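Local coordinates for isocitrate dehydrogenase [NAD] subunit 2, mitochondrial (Saccharomyces cerevisiae, PDB 3BLX), which oxidises and decarboxylates isocitrate to 2-oxoglutarate with NAD+ in the citric acid cycle, within an octamer of two kinds of subunit, and also binds 5'-untranslated leaders of mitochondrial mRNAs, at residues T124-V132 and V228-T236; Q5-G13 and R170-A178. All coordinates share one frame; numbering follows the deposited sequence.

Contact 1 of 2, residues T124-V132 and V228-T236; sequences TTYENVDLV and VVTNPSAYT
Y126 reaches across to V229 and P232 in the isocitrate/isopropylmalate dehydrogenase fold, where 124-132 and 228-236 lie at the N-terminal ends of the neighbouring central parallel strands 130-136 and 238-242. Its CB leaves toward the other segment, with CG anti to the carbonyl carbon (chi1 -67°). Beyond CG, CD1 comes to CG of P232 at 4.2 Å, the two side chains crossing at about a right angle. CE1 brings the ring edge to the backbone O of V229, 3.5 Å away and near the ring plane, and OH comes near CG1 of V229 while bonding to V224 O of the neighbouring subunit 1 chain. The helix end and the subunit interface are thus joined through one ring. P232, the first residue of a 3-10 turn, sets its CB 3.5 Å from CB of V129. L131 forks between the helix end and the turn: CD1 meets CG1 of V228 tip to tip at 3.8 Å, and CD2 reaches CB of Y235, whose hydroxyl bonds to E219. No conventional hydrogen bond joins the segments; among the contacts to backbone oxygens is a C-H...O contact: T236 CA lies 3.4 Å from D130 O, with 147° at the hydrogen.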
# COMPACT_ATOMS: atom_id res chain seq x y z
N THR B 124 24.40 39.02 -33.04
CA THR B 124 23.77 38.20 -32.02
C THR B 124 23.13 39.12 -31.00
O THR B 124 23.32 40.34 -31.03
CB THR B 124 24.78 37.27 -31.33
OG1 THR B 124 25.91 38.03 -30.88
CG2 THR B 124 25.26 36.21 -32.30
N THR B 125 22.38 38.55 -30.07
CA THR B 125 21.62 39.36 -29.13
C THR B 125 22.49 40.12 -28.11
O THR B 125 22.18 41.23 -27.72
CB THR B 125 20.39 38.60 -28.53
OG1 THR B 125 20.06 39.14 -27.25
CG2 THR B 125 20.65 37.11 -28.40
N TYR B 126 23.61 39.54 -27.71
CA TYR B 126 24.56 40.25 -26.85
C TYR B 126 25.77 40.67 -27.67
O TYR B 126 26.13 39.99 -28.62
CB TYR B 126 24.99 39.37 -25.64
CG TYR B 126 23.86 39.10 -24.65
CD1 TYR B 126 23.72 39.87 -23.51
CD2 TYR B 126 22.93 38.11 -24.88
CE1 TYR B 126 22.67 39.65 -22.62
CE2 TYR B 126 21.88 37.88 -24.00
CZ TYR B 126 21.76 38.66 -22.87
OH TYR B 126 20.70 38.42 -22.01
N GLU B 127 26.41 41.77 -27.30
CA GLU B 127 27.55 42.27 -28.06
C GLU B 127 28.78 42.53 -27.22
O GLU B 127 28.70 42.84 -26.04
CB GLU B 127 27.17 43.55 -28.81
CG GLU B 127 25.90 43.40 -29.62
CD GLU B 127 25.72 44.50 -30.64
OE1 GLU B 127 26.47 45.50 -30.57
OE2 GLU B 127 24.83 44.36 -31.51
N ASN B 128 29.93 42.42 -27.87
CA ASN B 128 31.21 42.73 -27.25
C ASN B 128 31.53 41.87 -26.06
O ASN B 128 32.19 42.30 -25.12
CB ASN B 128 31.28 44.20 -26.85
CG ASN B 128 31.37 45.11 -28.04
OD1 ASN B 128 30.56 46.03 -28.18
ND2 ASN B 128 32.35 44.86 -28.93
N VAL B 129 31.08 40.63 -26.12
CA VAL B 129 31.42 39.69 -25.08
C VAL B 129 32.73 38.95 -25.41
O VAL B 129 32.90 38.45 -26.51
CB VAL B 129 30.23 38.73 -24.73
CG1 VAL B 129 29.10 38.90 -25.68
CG2 VAL B 129 30.66 37.29 -24.64
N ASP B 130 33.65 38.93 -24.47
CA ASP B 130 34.88 38.17 -24.64
C ASP B 130 35.27 37.56 -23.29
O ASP B 130 36.08 38.10 -22.56
CB ASP B 130 35.99 39.05 -25.23
CG ASP B 130 37.23 38.25 -25.58
OD1 ASP B 130 37.28 37.05 -25.24
OD2 ASP B 130 38.17 38.83 -26.19
N LEU B 131 34.66 36.42 -22.97
CA LEU B 131 34.76 35.85 -21.64
C LEU B 131 35.70 34.66 -21.62
O LEU B 131 35.76 33.90 -22.58
CB LEU B 131 33.37 35.44 -21.18
CG LEU B 131 32.46 36.64 -21.02
CD1 LEU B 131 31.00 36.25 -20.88
CD2 LEU B 131 32.94 37.46 -19.83
N VAL B 132 36.43 34.50 -20.52
CA VAL B 132 37.27 33.31 -20.34
C VAL B 132 37.00 32.70 -18.96
O VAL B 132 37.20 33.36 -17.94
CB VAL B 132 38.78 33.63 -20.49
CG1 VAL B 132 39.60 32.40 -20.28
CG2 VAL B 132 39.04 34.18 -21.86
N VAL B 228 27.68 40.01 -15.35
CA VAL B 228 27.97 39.47 -16.67
C VAL B 228 26.79 39.54 -17.61
O VAL B 228 26.96 39.77 -18.79
CB VAL B 228 28.42 38.01 -16.60
CG1 VAL B 228 28.86 37.54 -17.97
CG2 VAL B 228 29.60 37.87 -15.68
N VAL B 229 25.57 39.34 -17.12
CA VAL B 229 24.43 39.39 -18.01
C VAL B 229 23.99 40.81 -18.36
O VAL B 229 23.51 41.06 -19.48
CB VAL B 229 23.23 38.57 -17.49
CG1 VAL B 229 21.94 38.87 -18.33
CG2 VAL B 229 23.60 37.07 -17.47
N THR B 230 24.15 41.74 -17.42
CA THR B 230 23.78 43.12 -17.71
C THR B 230 24.82 43.71 -18.65
O THR B 230 24.49 44.46 -19.54
CB THR B 230 23.52 44.03 -16.45
OG1 THR B 230 24.58 43.85 -15.51
CG2 THR B 230 22.18 43.69 -15.75
N ASN B 231 26.08 43.33 -18.47
CA ASN B 231 27.14 43.91 -19.26
C ASN B 231 28.40 43.03 -19.43
O ASN B 231 29.40 43.19 -18.72
CB ASN B 231 27.52 45.27 -18.70
CG ASN B 231 28.72 45.85 -19.41
OD1 ASN B 231 28.91 45.63 -20.61
ND2 ASN B 231 29.55 46.57 -18.66
N PRO B 232 28.36 42.13 -20.41
CA PRO B 232 29.41 41.14 -20.60
C PRO B 232 30.79 41.75 -20.78
O PRO B 232 31.79 41.13 -20.41
CB PRO B 232 28.99 40.43 -21.88
CG PRO B 232 27.50 40.65 -21.98
CD PRO B 232 27.23 41.97 -21.34
N SER B 233 30.85 42.95 -21.35
CA SER B 233 32.14 43.54 -21.72
C SER B 233 33.02 43.81 -20.48
O SER B 233 34.26 43.81 -20.56
CB SER B 233 31.96 44.79 -22.57
OG SER B 233 31.29 45.82 -21.85
N ALA B 234 32.36 44.00 -19.33
CA ALA B 234 33.03 44.32 -18.08
C ALA B 234 33.98 43.23 -17.60
O ALA B 234 34.71 43.41 -16.62
CB ALA B 234 31.99 44.59 -17.01
N TYR B 235 33.99 42.10 -18.30
CA TYR B 235 34.79 40.96 -17.88
C TYR B 235 35.82 40.55 -18.92
O TYR B 235 36.52 39.56 -18.74
CB TYR B 235 33.90 39.75 -17.53
CG TYR B 235 33.22 39.86 -16.18
CD1 TYR B 235 31.99 40.47 -16.04
CD2 TYR B 235 33.83 39.35 -15.03
CE1 TYR B 235 31.39 40.57 -14.81
CE2 TYR B 235 33.23 39.45 -13.80
CZ TYR B 235 32.00 40.05 -13.69
OH TYR B 235 31.39 40.14 -12.47
N THR B 236 35.93 41.33 -19.99
CA THR B 236 36.87 40.99 -21.05
C THR B 236 38.32 41.31 -20.72
O THR B 236 39.21 41.05 -21.51
CB THR B 236 36.48 41.63 -22.38
OG1 THR B 236 36.88 42.98 -22.36
CG2 THR B 236 34.97 41.56 -22.60

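Contact 2 of 2, residues Q5-G13 and R170-A178; sequences QPSIGRYTG and RYAFEYARA
Y171 and Y175, one turn apart on helix 162-178, present their rings to the N-terminal loop; P6 meets both from that loop and I8 meets Y171. The Y171 ring is approached at its edge, where CG2 of I8 lies in the ring plane 3.6 Å from CD1 and the backbone of G9 comes up beside CE1. CB of P6 reaches the same ring obliquely, 4.1 Å from CE1, and CG of P6 does likewise to CD2 of Y175. Both tyrosines also rest on V113 of strand 109-117. This is a loop-on-helix contact in the isocitrate/isopropylmalate dehydrogenase fold: the irregular N-terminal tail runs antiparallel along one side of a helix that packs on the large mixed sheet, then turns at S7-G9.

P6 fits among Y171, E174, Y175 and A178, four residues bounding a diamond on the helix surface. Its ring turns CD to the methyl CB of A178 at 3.7 Å and CG to the backbone O of E174. I8 works as a two-pronged group: CG2, anti to the backbone N, goes to Y171, whereas CG1 (chi1 -73°) carries CD1 to CB of R170, 3.7 Å away. R170 then leads off, its guanidinium held by salt bridges to E210 and E166. Farther along the loop, G9 O accepts a hydrogen bond from H308 NE2, tying it to helix 296-309.

The one polar link between the segments comes from E174, whose chain bends at chi2 (-142°) to lay the carboxylate beside S7 and I8. OE1 lies beside CG1 of I8, while OE2 receives a weak hydrogen bond from the backbone N of S7, long at 3.5 Å but fairly straight at 159°.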
# COMPACT_ATOMS: atom_id res chain seq x y z
N GLN B 5 53.72 31.47 -22.64
CA GLN B 5 52.95 30.22 -22.49
C GLN B 5 52.93 29.65 -21.05
O GLN B 5 53.94 29.70 -20.35
CB GLN B 5 53.46 29.17 -23.48
CG GLN B 5 52.39 28.17 -23.93
CD GLN B 5 51.05 28.83 -24.30
OE1 GLN B 5 50.99 29.96 -24.82
NE2 GLN B 5 49.96 28.11 -24.03
N PRO B 6 51.77 29.11 -20.60
CA PRO B 6 51.64 28.58 -19.23
C PRO B 6 52.62 27.46 -18.91
O PRO B 6 52.68 26.47 -19.65
CB PRO B 6 50.21 28.03 -19.20
CG PRO B 6 49.47 28.84 -20.22
CD PRO B 6 50.47 29.11 -21.31
N SER B 7 53.35 27.60 -17.81
CA SER B 7 54.30 26.57 -17.35
C SER B 7 53.59 25.32 -16.82
O SER B 7 54.18 24.23 -16.78
CB SER B 7 55.23 27.15 -16.29
OG SER B 7 56.13 26.16 -15.82
N ILE B 8 52.32 25.48 -16.43
CA ILE B 8 51.54 24.41 -15.80
C ILE B 8 51.32 23.18 -16.67
O ILE B 8 51.72 22.07 -16.31
CB ILE B 8 50.16 24.92 -15.36
CG1 ILE B 8 50.29 25.81 -14.13
CG2 ILE B 8 49.29 23.76 -15.00
CD1 ILE B 8 50.75 25.07 -12.90
N GLY B 9 50.66 23.35 -17.81
CA GLY B 9 50.50 22.23 -18.71
C GLY B 9 51.31 22.37 -19.98
O GLY B 9 50.80 22.13 -21.07
N ARG B 10 52.58 22.76 -19.84
CA ARG B 10 53.46 23.06 -20.98
C ARG B 10 53.54 21.95 -22.01
O ARG B 10 53.67 20.77 -21.66
CB ARG B 10 54.87 23.39 -20.50
CG ARG B 10 55.09 24.86 -20.20
CD ARG B 10 55.40 25.66 -21.45
NE ARG B 10 56.83 25.85 -21.64
CZ ARG B 10 57.58 26.71 -20.94
NH1 ARG B 10 57.01 27.46 -20.00
NH2 ARG B 10 58.88 26.83 -21.18
N TYR B 11 53.49 22.32 -23.28
CA TYR B 11 53.69 21.36 -24.36
C TYR B 11 55.17 20.99 -24.56
O TYR B 11 56.00 21.84 -24.86
CB TYR B 11 53.09 21.90 -25.67
CG TYR B 11 53.22 20.95 -26.84
CD1 TYR B 11 53.71 21.38 -28.08
CD2 TYR B 11 52.83 19.62 -26.73
CE1 TYR B 11 53.81 20.52 -29.16
CE2 TYR B 11 52.93 18.75 -27.81
CZ TYR B 11 53.43 19.20 -29.02
OH TYR B 11 53.53 18.33 -30.09
N THR B 12 55.50 19.71 -24.38
CA THR B 12 56.82 19.19 -24.71
C THR B 12 56.94 19.08 -26.23
O THR B 12 56.31 18.20 -26.85
CB THR B 12 57.05 17.78 -24.09
OG1 THR B 12 57.02 17.87 -22.65
CG2 THR B 12 58.40 17.19 -24.53
N GLY B 13 57.73 19.96 -26.84
CA GLY B 13 57.76 20.11 -28.29
C GLY B 13 58.13 18.88 -29.10
O GLY B 13 57.43 17.87 -29.09
N ARG B 170 46.52 28.01 -10.05
CA ARG B 170 47.81 28.32 -10.71
C ARG B 170 47.59 28.51 -12.19
O ARG B 170 47.98 29.53 -12.75
CB ARG B 170 48.87 27.22 -10.51
CG ARG B 170 49.62 27.33 -9.22
CD ARG B 170 51.01 26.78 -9.35
NE ARG B 170 51.91 27.56 -8.51
CZ ARG B 170 52.10 27.31 -7.22
NH1 ARG B 170 51.48 26.28 -6.65
NH2 ARG B 170 52.91 28.07 -6.51
N TYR B 171 46.95 27.54 -12.83
CA TYR B 171 46.76 27.58 -14.26
C TYR B 171 45.99 28.81 -14.65
O TYR B 171 46.24 29.36 -15.71
CB TYR B 171 46.04 26.33 -14.77
CG TYR B 171 45.98 26.29 -16.27
CD1 TYR B 171 47.00 25.70 -17.01
CD2 TYR B 171 44.91 26.85 -16.96
CE1 TYR B 171 46.95 25.67 -18.39
CE2 TYR B 171 44.86 26.84 -18.34
CZ TYR B 171 45.89 26.25 -19.05
OH TYR B 171 45.84 26.23 -20.42
N ALA B 172 45.07 29.26 -13.81
CA ALA B 172 44.25 30.42 -14.17
C ALA B 172 45.10 31.65 -14.19
O ALA B 172 44.89 32.52 -15.02
CB ALA B 172 43.10 30.61 -13.21
N PHE B 173 46.02 31.74 -13.25
CA PHE B 173 46.96 32.85 -13.21
C PHE B 173 47.87 32.86 -14.46
O PHE B 173 47.88 33.81 -15.22
CB PHE B 173 47.79 32.82 -11.92
CG PHE B 173 47.07 33.40 -10.73
CD1 PHE B 173 46.85 32.65 -9.58
CD2 PHE B 173 46.62 34.71 -10.75
CE1 PHE B 173 46.20 33.19 -8.48
CE2 PHE B 173 45.96 35.25 -9.65
CZ PHE B 173 45.75 34.49 -8.52
N GLU B 174 48.60 31.76 -14.67
CA GLU B 174 49.51 31.58 -15.79
C GLU B 174 48.85 31.72 -17.17
O GLU B 174 49.50 32.01 -18.16
CB GLU B 174 50.24 30.25 -15.68
CG GLU B 174 50.99 30.10 -14.39
CD GLU B 174 52.32 29.41 -14.55
OE1 GLU B 174 52.47 28.32 -13.95
OE2 GLU B 174 53.20 29.94 -15.27
N TYR B 175 47.55 31.52 -17.21
CA TYR B 175 46.81 31.68 -18.45
C TYR B 175 46.37 33.13 -18.61
O TYR B 175 46.21 33.62 -19.72
CB TYR B 175 45.60 30.73 -18.45
CG TYR B 175 44.84 30.70 -19.76
CD1 TYR B 175 43.72 31.52 -19.97
CD2 TYR B 175 45.24 29.85 -20.79
CE1 TYR B 175 43.03 31.49 -21.18
CE2 TYR B 175 44.57 29.82 -22.00
CZ TYR B 175 43.46 30.64 -22.19
OH TYR B 175 42.80 30.60 -23.41
N ALA B 176 46.16 33.83 -17.51
CA ALA B 176 45.81 35.23 -17.61
C ALA B 176 47.04 36.02 -18.07
O ALA B 176 46.97 36.86 -18.97
CB ALA B 176 45.30 35.73 -16.29
N ARG B 177 48.18 35.74 -17.44
CA ARG B 177 49.45 36.29 -17.86
C ARG B 177 49.70 35.98 -19.35
O ARG B 177 49.95 36.88 -20.14
CB ARG B 177 50.56 35.72 -16.98
CG ARG B 177 51.96 35.85 -17.52
CD ARG B 177 52.93 35.08 -16.63
NE ARG B 177 53.08 35.74 -15.34
CZ ARG B 177 53.70 35.20 -14.30
NH1 ARG B 177 54.21 33.98 -14.43
NH2 ARG B 177 53.80 35.87 -13.15
N ALA B 178 49.59 34.72 -19.73
CA ALA B 178 49.80 34.28 -21.12
C ALA B 178 48.87 34.84 -22.22
O ALA B 178 49.18 34.73 -23.40
CB ALA B 178 49.82 32.75 -21.19

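In the fold
Contacts 1 and 2 illustrate how one sheet can organise surroundings of different character. Their centres lie 24 Å apart, yet they meet where V132 CG1 packs on Y175 CE1 at 3.7 Å. Strand 238-242 links them further: it follows 228-236, pairs with strand 130-136 and carries helix 162-178. Contact 1 is largely buried, at the start of two central strands where the subunit 1 chain adds to its surroundings, and relies on apolar branches and backbone oxygens. Contact 2 is partly exposed, touched by no other chain of the assembly, and mixes proline and isoleucine packing with a weak carboxylate-to-backbone hydrogen bond.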